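Local coordinates for protein ApRick protease (Rickettsia conorii, PDB 5C9B) that is probably a retropepsin-like aspartic endopeptidase, represented here by the protease domain of a longer membrane protein, at residues Glu10-Arg15 with Leu123-Tyr128; His20-Ala25 with Lys33-Thr38. One frame throughout, in Å; residues are numbered along the deposited sequence.

Overall arrangement
Interaction 1 joins strands 2-14 and 123-129, near the two ends of the chain, in a three-stranded antiparallel sheet completed by strand 116-120. Interaction 2 pairs strands 22-27 and 30-36 of a beta hairpin in a separate mixed sheet. Along the chain, interaction 2 is nested inside the long loop that interaction 1 closes, and their centres lie about 11 Å apart. They touch through Phe21, whose CE1 is 3.3 Å from Ile13 O, so the terminal sheet packs on the hairpin. Interaction 2 lies in the aspartyl protease region and leads into Asp37-Thr38-Gly39, the Asp-Thr-Gly signature of aspartic proteases. Both touch the second subunit, interaction 1 through a continued sheet and interaction 2 through side-chain packing.

Interaction 1 (Glu10-Arg15 with Leu123-Tyr128); sequences EIIIAR and LLILNY
The carboxylate of Glu10 and the amide of Asn127 lie side by side, their planes turned 87° apart. Asn127 ND2 gives a bent hydrogen bond of 2.9 Å to Glu10 OE2, reaching the anti side of the carboxylate while the acceptor stays close to the amide plane. Glu10 OE2 sits almost as close to Asn127 OD1, 3.0 Å, an acceptor-acceptor contact that probably strains the bond. A chi1 of -174° turns the Glu10 chain away from its own N, and its extended run brings OE2 to Asn127. The Tyr128 ring meets its neighbours obliquely: Ile11 CD1 comes within 4.0 Å of Tyr128 CE1, crossing at about a right angle. The backbones form an antiparallel ladder, with Ile11 and Leu126 one hydrogen-bonded pair (Ile11 N to Leu126 O 2.7 Å) and Ile13 and Leu124 the next. Ile11, Ile13, Leu124 and Leu126 make one apolar face, where Ile13 CD1 approaches Leu124 CD2 at 4.1 Å. On the other face Ile12 CG1 lies 4.2 Å from Ile125 CG1. This face packs on a third subunit, whose Arg118 forms a salt bridge with Glu10 OE1; its Glu10 also comes near, which might raise the pKa of both. Strand 116-120 flanks 123-129, Leu124 and Leu126 touching its Phe117. Glu10, Ile11 and Ile12 pair antiparallel with the second subunit, so N- and C-terminal strands build an intersubunit sheet, perhaps comparable to the dimer sheet of retropepsins.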
# COMPACT_ATOMS: atom_id res chain seq x y z
N GLU B 10 -4.42 -4.13 -8.45
CA GLU B 10 -4.39 -5.56 -8.11
C GLU B 10 -5.06 -6.28 -9.26
O GLU B 10 -6.14 -5.86 -9.70
CB GLU B 10 -5.18 -5.82 -6.84
CG GLU B 10 -5.06 -7.26 -6.36
CD GLU B 10 -5.34 -7.40 -4.85
OE1 GLU B 10 -6.47 -7.77 -4.49
OE2 GLU B 10 -4.43 -7.12 -4.02
N ILE B 11 -4.46 -7.35 -9.74
CA ILE B 11 -5.08 -8.19 -10.75
C ILE B 11 -5.24 -9.54 -10.14
O ILE B 11 -4.31 -10.05 -9.59
CB ILE B 11 -4.17 -8.39 -11.97
CG1 ILE B 11 -4.16 -7.12 -12.78
CG2 ILE B 11 -4.69 -9.51 -12.85
CD1 ILE B 11 -3.02 -7.00 -13.77
N ILE B 12 -6.41 -10.16 -10.30
CA ILE B 12 -6.63 -11.53 -9.80
C ILE B 12 -7.10 -12.45 -10.89
O ILE B 12 -7.97 -12.11 -11.67
CB ILE B 12 -7.69 -11.53 -8.71
CG1 ILE B 12 -7.22 -10.67 -7.55
CG2 ILE B 12 -8.01 -12.96 -8.29
CD1 ILE B 12 -8.25 -10.60 -6.45
N ILE B 13 -6.50 -13.62 -10.95
CA ILE B 13 -6.88 -14.58 -11.93
C ILE B 13 -7.25 -15.89 -11.27
O ILE B 13 -6.53 -16.40 -10.46
CB ILE B 13 -5.74 -14.83 -12.89
CG1 ILE B 13 -5.34 -13.52 -13.54
CG2 ILE B 13 -6.20 -15.78 -14.00
CD1 ILE B 13 -3.89 -13.52 -13.91
N ALA B 14 -8.39 -16.43 -11.67
CA ALA B 14 -8.83 -17.70 -11.17
C ALA B 14 -8.32 -18.83 -12.07
O ALA B 14 -8.31 -18.74 -13.31
CB ALA B 14 -10.35 -17.73 -11.09
N ARG B 15 -7.94 -19.91 -11.42
CA ARG B 15 -7.40 -21.07 -12.13
C ARG B 15 -8.45 -21.65 -13.01
O ARG B 15 -9.54 -21.88 -12.54
CB ARG B 15 -6.99 -22.13 -11.11
CG ARG B 15 -6.04 -23.15 -11.69
CD ARG B 15 -5.68 -24.25 -10.69
NE ARG B 15 -4.86 -23.73 -9.59
CZ ARG B 15 -3.54 -23.54 -9.65
NH1 ARG B 15 -2.85 -23.81 -10.75
NH2 ARG B 15 -2.91 -23.07 -8.60
N LEU B 123 -6.19 -19.01 -6.97
CA LEU B 123 -6.13 -17.60 -7.31
C LEU B 123 -4.70 -17.21 -7.43
O LEU B 123 -3.90 -17.66 -6.65
CB LEU B 123 -6.76 -16.75 -6.23
CG LEU B 123 -8.23 -17.07 -5.98
CD1 LEU B 123 -8.65 -16.13 -4.88
CD2 LEU B 123 -9.13 -16.92 -7.22
N LEU B 124 -4.40 -16.47 -8.49
CA LEU B 124 -3.13 -15.84 -8.71
C LEU B 124 -3.35 -14.36 -8.56
O LEU B 124 -4.22 -13.73 -9.24
CB LEU B 124 -2.61 -16.15 -10.11
CG LEU B 124 -1.56 -15.22 -10.70
CD1 LEU B 124 -0.38 -15.12 -9.79
CD2 LEU B 124 -1.07 -15.74 -12.01
N ILE B 125 -2.58 -13.77 -7.67
CA ILE B 125 -2.84 -12.40 -7.31
C ILE B 125 -1.65 -11.58 -7.54
O ILE B 125 -0.57 -11.90 -7.04
CB ILE B 125 -3.25 -12.27 -5.85
CG1 ILE B 125 -4.49 -13.14 -5.62
CG2 ILE B 125 -3.55 -10.80 -5.56
CD1 ILE B 125 -4.90 -13.37 -4.17
N LEU B 126 -1.85 -10.49 -8.27
CA LEU B 126 -0.76 -9.63 -8.60
C LEU B 126 -1.03 -8.23 -8.17
O LEU B 126 -2.09 -7.68 -8.47
CB LEU B 126 -0.50 -9.61 -10.11
CG LEU B 126 -0.17 -10.94 -10.74
CD1 LEU B 126 -0.36 -10.84 -12.25
CD2 LEU B 126 1.25 -11.33 -10.38
N ASN B 127 -0.01 -7.61 -7.58
CA ASN B 127 -0.09 -6.23 -7.14
C ASN B 127 1.04 -5.42 -7.73
O ASN B 127 2.15 -5.90 -7.85
CB ASN B 127 -0.00 -6.19 -5.63
CG ASN B 127 -1.30 -6.54 -4.95
OD1 ASN B 127 -1.54 -7.68 -4.58
ND2 ASN B 127 -2.12 -5.54 -4.73
N TYR B 128 0.75 -4.19 -8.12
CA TYR B 128 1.68 -3.36 -8.87
C TYR B 128 1.45 -1.89 -8.51
O TYR B 128 0.47 -1.56 -7.85
CB TYR B 128 1.51 -3.59 -10.39
CG TYR B 128 0.14 -3.24 -10.96
CD1 TYR B 128 -0.87 -4.18 -11.00
CD2 TYR B 128 -0.13 -1.97 -11.48
CE1 TYR B 128 -2.12 -3.85 -11.51
CE2 TYR B 128 -1.38 -1.66 -12.00
CZ TYR B 128 -2.37 -2.60 -12.01
OH TYR B 128 -3.65 -2.30 -12.52

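Interaction 2 (His20-Ala25 with Lys33-Thr38); sequences HFYINA and KFMVDT
Val36 CG2 packs 3.9 Å from Phe21 CB and also reaches Ile23 CG2, giving the beta hairpin of strands 22-27 and 30-36 its apolar centre. With CG2 anti to the carbonyl carbon and CG1 anti to the backbone N (chi1 166°), Val36 turns the first of these methyls to both partners. Further along the hairpin, the Phe34 ring receives Ala25 CB at its edge, with CE2 the nearest ring atom at 3.9 Å. Selenomethionine Met35 occupies the other face of the ladder beside Tyr22: its SE sits over one face of the His20 imidazole, 3.7 Å from the ring centroid and only 14° off the normal. The same atom meets the Tyr22 ring obliquely in a Met-aromatic contact, while Met35 CG lies 3.5 Å from Tyr22 CE2. Asp18 OD2 is hydrogen-bonded to both His20 ND1 and Tyr22 OH, tying the two rings together. Ile23 and Phe34 form a hydrogen-bonded pair, and Val36 N donates a nearly straight bond (172°) to Phe21 O. Beyond it, a water bridges Phe21 N and Val36 O, accepting from the amide and donating to the carbonyl at 2.6 Å. At the opposite end Asn24 OD1 lies alongside the aliphatic part of Lys33, 3.2 Å from its CG. Strand 30-36 runs into Asp37 and Thr38, which open the Asp-Thr-Gly motif that carries the catalytic aspartate in aspartic proteases. Strand 104-106 runs parallel to 30-36, its Ser104 and Leu106 bonding to the Met35 backbone. Toward the terminal sheet, Phe21 and Val36 both pack on Leu124 of strand 123-129, and Ile23 on Ile13 of strand 2-14.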
# COMPACT_ATOMS: atom_id res chain seq x y z
N HIS B 20 -4.68 -24.35 -15.03
CA HIS B 20 -3.77 -23.31 -15.45
C HIS B 20 -4.42 -21.92 -15.35
O HIS B 20 -5.64 -21.74 -15.47
CB HIS B 20 -3.38 -23.51 -16.93
CG HIS B 20 -2.59 -24.76 -17.21
ND1 HIS B 20 -3.11 -25.83 -17.90
CD2 HIS B 20 -1.30 -25.07 -16.95
CE1 HIS B 20 -2.19 -26.76 -18.01
NE2 HIS B 20 -1.08 -26.32 -17.46
N PHE B 21 -3.56 -20.94 -15.16
CA PHE B 21 -3.94 -19.54 -15.17
C PHE B 21 -3.67 -18.98 -16.57
O PHE B 21 -2.64 -19.28 -17.18
CB PHE B 21 -3.09 -18.79 -14.17
CG PHE B 21 -3.33 -19.20 -12.76
CD1 PHE B 21 -4.48 -18.80 -12.12
CD2 PHE B 21 -2.41 -19.97 -12.07
CE1 PHE B 21 -4.70 -19.15 -10.81
CE2 PHE B 21 -2.64 -20.36 -10.77
CZ PHE B 21 -3.79 -19.93 -10.14
N TYR B 22 -4.59 -18.19 -17.10
CA TYR B 22 -4.33 -17.58 -18.38
C TYR B 22 -4.48 -16.09 -18.24
O TYR B 22 -5.30 -15.63 -17.48
CB TYR B 22 -5.32 -18.06 -19.39
CG TYR B 22 -5.25 -19.51 -19.67
CD1 TYR B 22 -5.94 -20.44 -18.88
CD2 TYR B 22 -4.52 -19.98 -20.75
CE1 TYR B 22 -5.87 -21.80 -19.16
CE2 TYR B 22 -4.46 -21.33 -21.00
CZ TYR B 22 -5.15 -22.22 -20.21
OH TYR B 22 -5.04 -23.55 -20.55
N ILE B 23 -3.67 -15.33 -18.96
CA ILE B 23 -3.70 -13.86 -18.84
C ILE B 23 -3.17 -13.27 -20.12
O ILE B 23 -2.29 -13.85 -20.76
CB ILE B 23 -2.87 -13.34 -17.63
CG1 ILE B 23 -3.01 -11.81 -17.42
CG2 ILE B 23 -1.41 -13.70 -17.74
CD1 ILE B 23 -4.31 -11.32 -16.75
N ASN B 24 -3.75 -12.14 -20.47
CA ASN B 24 -3.42 -11.39 -21.67
C ASN B 24 -2.54 -10.23 -21.36
O ASN B 24 -2.47 -9.77 -20.25
CB ASN B 24 -4.71 -10.92 -22.28
CG ASN B 24 -5.55 -12.10 -22.78
OD1 ASN B 24 -5.05 -13.21 -22.97
ND2 ASN B 24 -6.82 -11.86 -22.98
N ALA B 25 -1.76 -9.82 -22.32
CA ALA B 25 -0.89 -8.70 -22.10
C ALA B 25 -0.80 -7.97 -23.36
O ALA B 25 -1.09 -8.54 -24.42
CB ALA B 25 0.50 -9.19 -21.76
N LYS B 33 -1.94 -13.63 -25.83
CA LYS B 33 -2.56 -14.47 -24.78
C LYS B 33 -1.46 -15.37 -24.19
O LYS B 33 -0.69 -15.97 -24.92
CB LYS B 33 -3.66 -15.34 -25.39
CG LYS B 33 -4.92 -14.63 -25.88
CD LYS B 33 -5.81 -15.64 -26.62
CE LYS B 33 -7.29 -15.57 -26.25
NZ LYS B 33 -7.62 -15.56 -24.79
N PHE B 34 -1.41 -15.47 -22.88
CA PHE B 34 -0.44 -16.33 -22.27
C PHE B 34 -1.06 -17.35 -21.36
O PHE B 34 -2.11 -17.12 -20.74
CB PHE B 34 0.51 -15.49 -21.42
CG PHE B 34 1.43 -14.63 -22.22
CD1 PHE B 34 2.59 -15.12 -22.75
CD2 PHE B 34 1.15 -13.31 -22.41
CE1 PHE B 34 3.42 -14.33 -23.50
CE2 PHE B 34 2.02 -12.50 -23.12
CZ PHE B 34 3.15 -13.01 -23.65
N MSE B 35 -0.35 -18.46 -21.21
CA MSE B 35 -0.63 -19.37 -20.15
C MSE B 35 0.51 -19.22 -19.19
O MSE B 35 1.63 -19.17 -19.60
CB MSE B 35 -0.70 -20.76 -20.75
CG MSE B 35 -1.20 -21.73 -19.71
SE MSE B 35 -1.53 -23.53 -20.47
CE MSE B 35 0.30 -24.10 -20.91
N VAL B 36 0.24 -19.19 -17.89
CA VAL B 36 1.29 -19.04 -16.90
C VAL B 36 1.98 -20.35 -16.67
O VAL B 36 1.29 -21.38 -16.55
CB VAL B 36 0.69 -18.59 -15.54
CG1 VAL B 36 1.71 -18.73 -14.39
CG2 VAL B 36 0.19 -17.15 -15.63
N ASP B 37 3.31 -20.31 -16.58
CA ASP B 37 4.12 -21.49 -16.30
C ASP B 37 5.15 -21.15 -15.19
O ASP B 37 6.10 -20.43 -15.41
CB ASP B 37 4.79 -22.01 -17.59
CG ASP B 37 5.58 -23.36 -17.36
OD1 ASP B 37 5.49 -23.94 -16.24
OD2 ASP B 37 6.26 -23.85 -18.30
N THR B 38 4.88 -21.65 -13.98
CA THR B 38 5.74 -21.48 -12.80
C THR B 38 7.08 -22.20 -12.95
O THR B 38 8.07 -21.85 -12.30
CB THR B 38 5.08 -22.08 -11.55
OG1 THR B 38 4.55 -23.39 -11.87
CG2 THR B 38 3.98 -21.22 -11.10
O HOH W 1 -0.72 -22.03 -15.06